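Local coordinates for DUF411 domain-containing protein (Pseudomonas aeruginosa, PDB 6WIS) that binds copper through a cysteine-bridged tetranuclear cluster and probably takes part in bacterial copper resistance, at residues Ile5-Cys16 with Cys54-Val64. Numbering follows the deposited sequence.
Sequences IDVHRDANCGCC and CHTGVIDGKFV. With CU (copper (II) ion), chain E; CU (copper (II) ion), chain C; CU (copper (II) ion), chain D; ZN (zinc ion), chain K.
Cys-16 SG binds one copper ion at 2.2 Å, Cys-54 SG binds the same ion at 2.3 Å, and ND1 of His-55 completes that site. Each thiolate also reaches a second ion. Cys-16 SG shares one with Cys-13 and Cys-15, while Cys-54 SG and Cys-15 SG share another, which His-67 completes. Cys-15 SG further meets a fourth copper, together with Met-90 and Met-97. The His-55 ring turns its edge to Cys-16 SG, which sits 82° off the ring normal and 3.8 Å from ND1. With SG lodged between its backbone N and carbonyl carbon (chi1 47°), Cys-54 aims its sulfur at the cluster while its carbonyl O accepts the N-H of Asp-10 at 3.0 Å.

Leading away from the cluster, strands 5-9 and 55-59 run antiparallel, their axes approaching to 4.5 Å. Paired backbone bonds link Asp-6 with Val-58 and His-8 with Thr-56; the Thr-56 N to His-8 O bond measures 2.7 Å and is nearly straight at 167°. His-8 and Thr-56 face away from the copper side. There the imidazole edge of His-8 meets Thr-56 O through CD2 at 3.2 Å, and ND1 binds zinc with His-33 and Glu-35. At the far end Ile-5 CD1 meets Val-64 CG2 at 4.1 Å, their side chains crossing at about a right angle.

Copper thus ties the cysteine loop and the start of helix 14-24 to Cys-54 and His-55. Bridging by three thiolates probably spreads their negative charge; the ions are modelled as copper(II), though such soft ligands would also suit copper(I).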
ATOM      1  N   ILE A   5       9.450  -3.496   5.572  1.00 28.60           N
ATOM      2  CA  ILE A   5       7.992  -3.547   5.455  1.00 25.67           C
ATOM      3  C   ILE A   5       7.544  -5.008   5.403  1.00 24.60           C
ATOM      4  O   ILE A   5       8.176  -5.842   4.748  1.00 27.96           O
ATOM      5  CB  ILE A   5       7.489  -2.731   4.234  1.00 25.77           C
ATOM      6  CG1 ILE A   5       5.944  -2.671   4.196  1.00 23.57           C
ATOM      7  CG2 ILE A   5       8.089  -3.237   2.915  1.00 24.65           C
ATOM      8  CD1 ILE A   5       5.398  -1.666   3.184  1.00 24.09           C
ATOM      9  N   ASP A   6       6.477  -5.337   6.128  1.00 28.67           N
ATOM     10  CA  ASP A   6       5.908  -6.683   6.087  1.00 30.21           C
ATOM     11  C   ASP A   6       4.606  -6.675   5.288  1.00 23.77           C
ATOM     12  O   ASP A   6       3.716  -5.866   5.553  1.00 26.27           O
ATOM     13  CB  ASP A   6       5.651  -7.236   7.491  1.00 33.84           C
ATOM     14  CG  ASP A   6       5.329  -8.738   7.475  1.00 38.55           C
ATOM     15  OD1 ASP A   6       6.087  -9.518   6.824  1.00 35.25           O
ATOM     16  OD2 ASP A   6       4.329  -9.140   8.110  1.00 39.83           O
ATOM     17  N   VAL A   7       4.497  -7.571   4.314  1.00 22.30           N
ATOM     18  CA  VAL A   7       3.399  -7.550   3.347  1.00 21.86           C
ATOM     19  C   VAL A   7       2.555  -8.815   3.493  1.00 29.59           C
ATOM     20  O   VAL A   7       3.078  -9.939   3.424  1.00 30.48           O
ATOM     21  CB  VAL A   7       3.922  -7.400   1.914  1.00 25.40           C
ATOM     22  CG1 VAL A   7       2.748  -7.380   0.918  1.00 21.29           C
ATOM     23  CG2 VAL A   7       4.755  -6.103   1.807  1.00 23.92           C
ATOM     24  N   HIS A   8       1.251  -8.624   3.688  1.00 25.40           N
ATOM     25  CA  HIS A   8       0.254  -9.692   3.617  1.00 26.29           C
ATOM     26  C   HIS A   8      -0.434  -9.558   2.267  1.00 26.22           C
ATOM     27  O   HIS A   8      -1.030  -8.511   1.984  1.00 25.52           O
ATOM     28  CB  HIS A   8      -0.783  -9.583   4.744  1.00 26.35           C
ATOM     29  CG  HIS A   8      -0.215  -9.175   6.065  1.00 32.76           C
ATOM     30  ND1 HIS A   8      -0.112 -10.043   7.132  1.00 37.54           N
ATOM     31  CD2 HIS A   8       0.272  -7.986   6.500  1.00 39.13           C
ATOM     32  CE1 HIS A   8       0.422  -9.413   8.163  1.00 38.66           C
ATOM     33  NE2 HIS A   8       0.667  -8.163   7.806  1.00 39.75           N
ATOM     34  N   ARG A   9      -0.342 -10.590   1.424  1.00 27.86           N
ATOM     35  CA  ARG A   9      -0.813 -10.446   0.050  1.00 26.47           C
ATOM     36  C   ARG A   9      -1.781 -11.557  -0.346  1.00 24.85           C
ATOM     37  O   ARG A   9      -1.710 -12.684   0.150  1.00 28.23           O
ATOM     38  CB  ARG A   9       0.362 -10.396  -0.939  1.00 20.68           C
ATOM     39  CG  ARG A   9       1.279 -11.618  -0.907  1.00 26.95           C
ATOM     40  CD  ARG A   9       2.323 -11.553  -2.019  1.00 30.03           C
ATOM     41  NE  ARG A   9       3.389 -12.529  -1.846  1.00 34.91           N
ATOM     42  CZ  ARG A   9       3.465 -13.706  -2.475  1.00 37.46           C
ATOM     43  NH1 ARG A   9       2.524 -14.082  -3.331  1.00 31.15           N
ATOM     44  NH2 ARG A   9       4.503 -14.504  -2.251  1.00 32.07           N
ATOM     45  N   ASP A  10      -2.684 -11.205  -1.263  1.00 30.82           N
ATOM     46  CA  ASP A  10      -3.645 -12.146  -1.830  1.00 33.27           C
ATOM     47  C   ASP A  10      -2.942 -13.333  -2.472  1.00 36.75           C
ATOM     48  O   ASP A  10      -1.865 -13.199  -3.067  1.00 33.43           O
ATOM     49  CB  ASP A  10      -4.499 -11.441  -2.872  1.00 33.63           C
ATOM     50  CG  ASP A  10      -5.672 -10.715  -2.263  1.00 38.52           C
ATOM     51  OD1 ASP A  10      -5.840 -10.793  -1.025  1.00 34.14           O
ATOM     52  OD2 ASP A  10      -6.431 -10.077  -3.019  1.00 43.85           O
ATOM     53  N   ALA A  11      -3.543 -14.508  -2.334  1.00 28.74           N
ATOM     54  CA  ALA A  11      -3.005 -15.671  -3.034  1.00 34.89           C
ATOM     55  C   ALA A  11      -3.117 -15.473  -4.543  1.00 27.98           C
ATOM     56  O   ALA A  11      -4.079 -14.873  -5.032  1.00 31.65           O
ATOM     57  CB  ALA A  11      -3.746 -16.952  -2.619  1.00 30.68           C
ATOM     58  N   ASN A  12      -2.109 -15.969  -5.275  1.00 36.90           N
ATOM     59  CA  ASN A  12      -2.148 -16.078  -6.745  1.00 35.12           C
ATOM     60  C   ASN A  12      -2.292 -14.715  -7.419  1.00 35.86           C
ATOM     61  O   ASN A  12      -2.994 -14.562  -8.421  1.00 36.10           O
ATOM     62  CB  ASN A  12      -3.262 -17.025  -7.216  1.00 39.23           C
ATOM     63  CG  ASN A  12      -3.131 -17.374  -8.708  1.00 43.26           C
ATOM     64  OD1 ASN A  12      -2.056 -17.773  -9.162  1.00 44.46           O
ATOM     65  ND2 ASN A  12      -4.197 -17.167  -9.473  1.00 38.41           N
ATOM     66  N   CYS A  13      -1.635 -13.705  -6.857  1.00 39.54           N
ATOM     67  CA  CYS A  13      -1.747 -12.330  -7.333  1.00 32.52           C
ATOM     68  C   CYS A  13      -0.349 -11.885  -7.757  1.00 30.29           C
ATOM     69  O   CYS A  13       0.545 -11.737  -6.916  1.00 31.85           O
ATOM     70  CB  CYS A  13      -2.332 -11.426  -6.244  1.00 29.71           C
ATOM     71  SG  CYS A  13      -2.881  -9.800  -6.799  1.00 30.53           S
ATOM     72  N   GLY A  14      -0.155 -11.713  -9.062  1.00 34.45           N
ATOM     73  CA  GLY A  14       1.152 -11.413  -9.617  1.00 29.71           C
ATOM     74  C   GLY A  14       1.591  -9.990  -9.362  1.00 26.25           C
ATOM     75  O   GLY A  14       2.779  -9.754  -9.108  1.00 27.07           O
ATOM     76  N   CYS A  15       0.636  -9.045  -9.385  1.00 23.92           N
ATOM     77  CA  CYS A  15       0.967  -7.631  -9.189  1.00 28.49           C
ATOM     78  C   CYS A  15       1.540  -7.361  -7.797  1.00 23.72           C
ATOM     79  O   CYS A  15       2.431  -6.516  -7.650  1.00 28.92           O
ATOM     80  CB  CYS A  15      -0.272  -6.767  -9.432  1.00 22.31           C
ATOM     81  SG  CYS A  15      -1.707  -7.461  -8.572  1.00 26.03           S
ATOM     82  N   CYS A  16       1.041  -8.052  -6.760  1.00 23.89           N
ATOM     83  CA  CYS A  16       1.604  -7.889  -5.418  1.00 26.30           C
ATOM     84  C   CYS A  16       3.096  -8.201  -5.401  1.00 26.02           C
ATOM     85  O   CYS A  16       3.881  -7.485  -4.771  1.00 23.02           O
ATOM     86  CB  CYS A  16       0.896  -8.792  -4.396  1.00 26.41           C
ATOM     87  SG  CYS A  16      -0.926  -8.790  -4.392  1.00 26.65           S
ATOM     88  N   CYS A  54      -5.425  -5.489  -3.001  1.00 24.12           N
ATOM     89  CA  CYS A  54      -4.995  -6.883  -3.121  1.00 23.74           C
ATOM     90  C   CYS A  54      -3.914  -7.283  -2.111  1.00 26.50           C
ATOM     91  O   CYS A  54      -3.578  -8.475  -2.004  1.00 20.46           O
ATOM     92  CB  CYS A  54      -4.473  -7.104  -4.547  1.00 25.58           C
ATOM     93  SG  CYS A  54      -3.329  -5.746  -5.008  1.00 27.53           S
ATOM     94  N   HIS A  55      -3.323  -6.325  -1.405  1.00 22.14           N
ATOM     95  CA  HIS A  55      -2.317  -6.658  -0.401  1.00 21.27           C
ATOM     96  C   HIS A  55      -2.304  -5.558   0.656  1.00 23.48           C
ATOM     97  O   HIS A  55      -2.773  -4.449   0.414  1.00 22.65           O
ATOM     98  CB  HIS A  55      -0.921  -6.811  -1.031  1.00 22.50           C
ATOM     99  CG  HIS A  55      -0.377  -5.536  -1.613  1.00 20.96           C
ATOM    100  ND1 HIS A  55      -0.278  -5.312  -2.970  1.00 23.70           N
ATOM    101  CD2 HIS A  55       0.082  -4.406  -1.015  1.00 22.57           C
ATOM    102  CE1 HIS A  55       0.223  -4.108  -3.189  1.00 23.22           C
ATOM    103  NE2 HIS A  55       0.431  -3.526  -2.018  1.00 23.54           N
ATOM    104  N   THR A  56      -1.738  -5.865   1.821  1.00 21.84           N
ATOM    105  CA  THR A  56      -1.647  -4.908   2.923  1.00 21.13           C
ATOM    106  C   THR A  56      -0.236  -4.981   3.492  1.00 22.74           C
ATOM    107  O   THR A  56       0.185  -6.049   3.940  1.00 24.37           O
ATOM    108  CB  THR A  56      -2.669  -5.202   4.027  1.00 27.01           C
ATOM    109  OG1 THR A  56      -3.995  -5.265   3.468  1.00 28.48           O
ATOM    110  CG2 THR A  56      -2.621  -4.095   5.086  1.00 26.09           C
ATOM    111  N   GLY A  57       0.507  -3.863   3.432  1.00 21.96           N
ATOM    112  CA  GLY A  57       1.819  -3.776   4.049  1.00 23.23           C
ATOM    113  C   GLY A  57       1.743  -3.102   5.413  1.00 26.81           C
ATOM    114  O   GLY A  57       0.784  -2.387   5.700  1.00 21.95           O
ATOM    115  N   VAL A  58       2.743  -3.356   6.265  1.00 23.57           N
ATOM    116  CA  VAL A  58       2.827  -2.714   7.582  1.00 25.09           C
ATOM    117  C   VAL A  58       4.241  -2.198   7.758  1.00 28.16           C
ATOM    118  O   VAL A  58       5.207  -2.966   7.651  1.00 27.66           O
ATOM    119  CB  VAL A  58       2.463  -3.659   8.746  1.00 29.81           C
ATOM    120  CG1 VAL A  58       2.390  -2.849  10.066  1.00 28.95           C
ATOM    121  CG2 VAL A  58       1.112  -4.346   8.492  1.00 30.23           C
ATOM    122  N   ILE A  59       4.375  -0.903   8.027  1.00 28.66           N
ATOM    123  CA  ILE A  59       5.704  -0.332   8.223  1.00 33.75           C
ATOM    124  C   ILE A  59       5.625   0.591   9.426  1.00 34.22           C
ATOM    125  O   ILE A  59       4.779   1.490   9.461  1.00 31.23           O
ATOM    126  CB  ILE A  59       6.246   0.415   6.983  1.00 30.19           C
ATOM    127  CG1 ILE A  59       7.614   1.053   7.299  1.00 34.27           C
ATOM    128  CG2 ILE A  59       5.247   1.481   6.450  1.00 24.61           C
ATOM    129  CD1 ILE A  59       8.496   1.273   6.050  1.00 30.25           C
ATOM    130  N   ASP A  60       6.463   0.328  10.430  1.00 38.08           N
ATOM    131  CA  ASP A  60       6.574   1.174  11.617  1.00 39.77           C
ATOM    132  C   ASP A  60       5.198   1.495  12.190  1.00 44.56           C
ATOM    133  O   ASP A  60       4.916   2.622  12.604  1.00 43.53           O
ATOM    134  CB  ASP A  60       7.373   2.446  11.300  1.00 42.32           C
ATOM    135  CG  ASP A  60       8.831   2.139  10.906  1.00 53.43           C
ATOM    136  OD1 ASP A  60       9.529   1.373  11.623  1.00 55.40           O
ATOM    137  OD2 ASP A  60       9.279   2.656   9.862  1.00 58.14           O
ATOM    138  N   GLY A  61       4.312   0.494  12.163  1.00 41.05           N
ATOM    139  CA  GLY A  61       3.006   0.597  12.752  1.00 34.75           C
ATOM    140  C   GLY A  61       1.891   1.085  11.849  1.00 42.18           C
ATOM    141  O   GLY A  61       0.722   0.993  12.244  1.00 42.37           O
ATOM    142  N   LYS A  62       2.195   1.598  10.657  1.00 37.55           N
ATOM    143  CA  LYS A  62       1.178   2.165   9.776  1.00 31.95           C
ATOM    144  C   LYS A  62       0.908   1.215   8.613  1.00 32.62           C
ATOM    145  O   LYS A  62       1.807   0.484   8.175  1.00 29.04           O
ATOM    146  CB  LYS A  62       1.633   3.523   9.250  1.00 32.22           C
ATOM    147  CG  LYS A  62       2.149   4.457  10.356  1.00 32.83           C
ATOM    148  CD  LYS A  62       2.442   5.843   9.807  1.00 33.09           C
ATOM    149  CE  LYS A  62       2.823   6.808  10.951  1.00 27.87           C
ATOM    150  NZ  LYS A  62       2.895   8.171  10.380  1.00 36.11           N
ATOM    151  N   PHE A  63      -0.332   1.211   8.118  1.00 29.27           N
ATOM    152  CA  PHE A  63      -0.684   0.298   7.029  1.00 29.38           C
ATOM    153  C   PHE A  63      -0.465   0.955   5.666  1.00 27.48           C
ATOM    154  O   PHE A  63      -0.565   2.172   5.509  1.00 25.76           O
ATOM    155  CB  PHE A  63      -2.132  -0.219   7.144  1.00 25.71           C
ATOM    156  CG  PHE A  63      -3.216   0.831   6.954  1.00 26.94           C
ATOM    157  CD1 PHE A  63      -3.560   1.288   5.688  1.00 24.38           C
ATOM    158  CD2 PHE A  63      -3.945   1.287   8.048  1.00 28.41           C
ATOM    159  CE1 PHE A  63      -4.557   2.219   5.525  1.00 30.54           C
ATOM    160  CE2 PHE A  63      -4.953   2.205   7.893  1.00 29.82           C
ATOM    161  CZ  PHE A  63      -5.264   2.675   6.637  1.00 28.64           C
ATOM    162  N   VAL A  64      -0.170   0.118   4.677  1.00 26.88           N
ATOM    163  CA  VAL A  64       0.096   0.531   3.299  1.00 20.73           C
ATOM    164  C   VAL A  64      -0.800  -0.374   2.467  1.00 24.71           C
ATOM    165  O   VAL A  64      -0.507  -1.560   2.310  1.00 23.69           O
ATOM    166  CB  VAL A  64       1.570   0.361   2.906  1.00 23.57           C
ATOM    167  CG1 VAL A  64       1.786   0.736   1.426  1.00 19.87           C
ATOM    168  CG2 VAL A  64       2.511   1.211   3.851  1.00 21.70           C
TER
HETATM  169 CU    CU E 203      -1.011  -8.543  -6.615  1.00 29.60          CU
HETATM  170 CU    CU C 201      -1.430  -6.685  -4.227  1.00 23.20          CU
HETATM  171 CU    CU D 202      -2.074  -5.976  -6.912  1.00 26.31          CU
HETATM  172 ZN    ZN K 209      -0.675 -12.055   7.081  1.00 40.74          ZN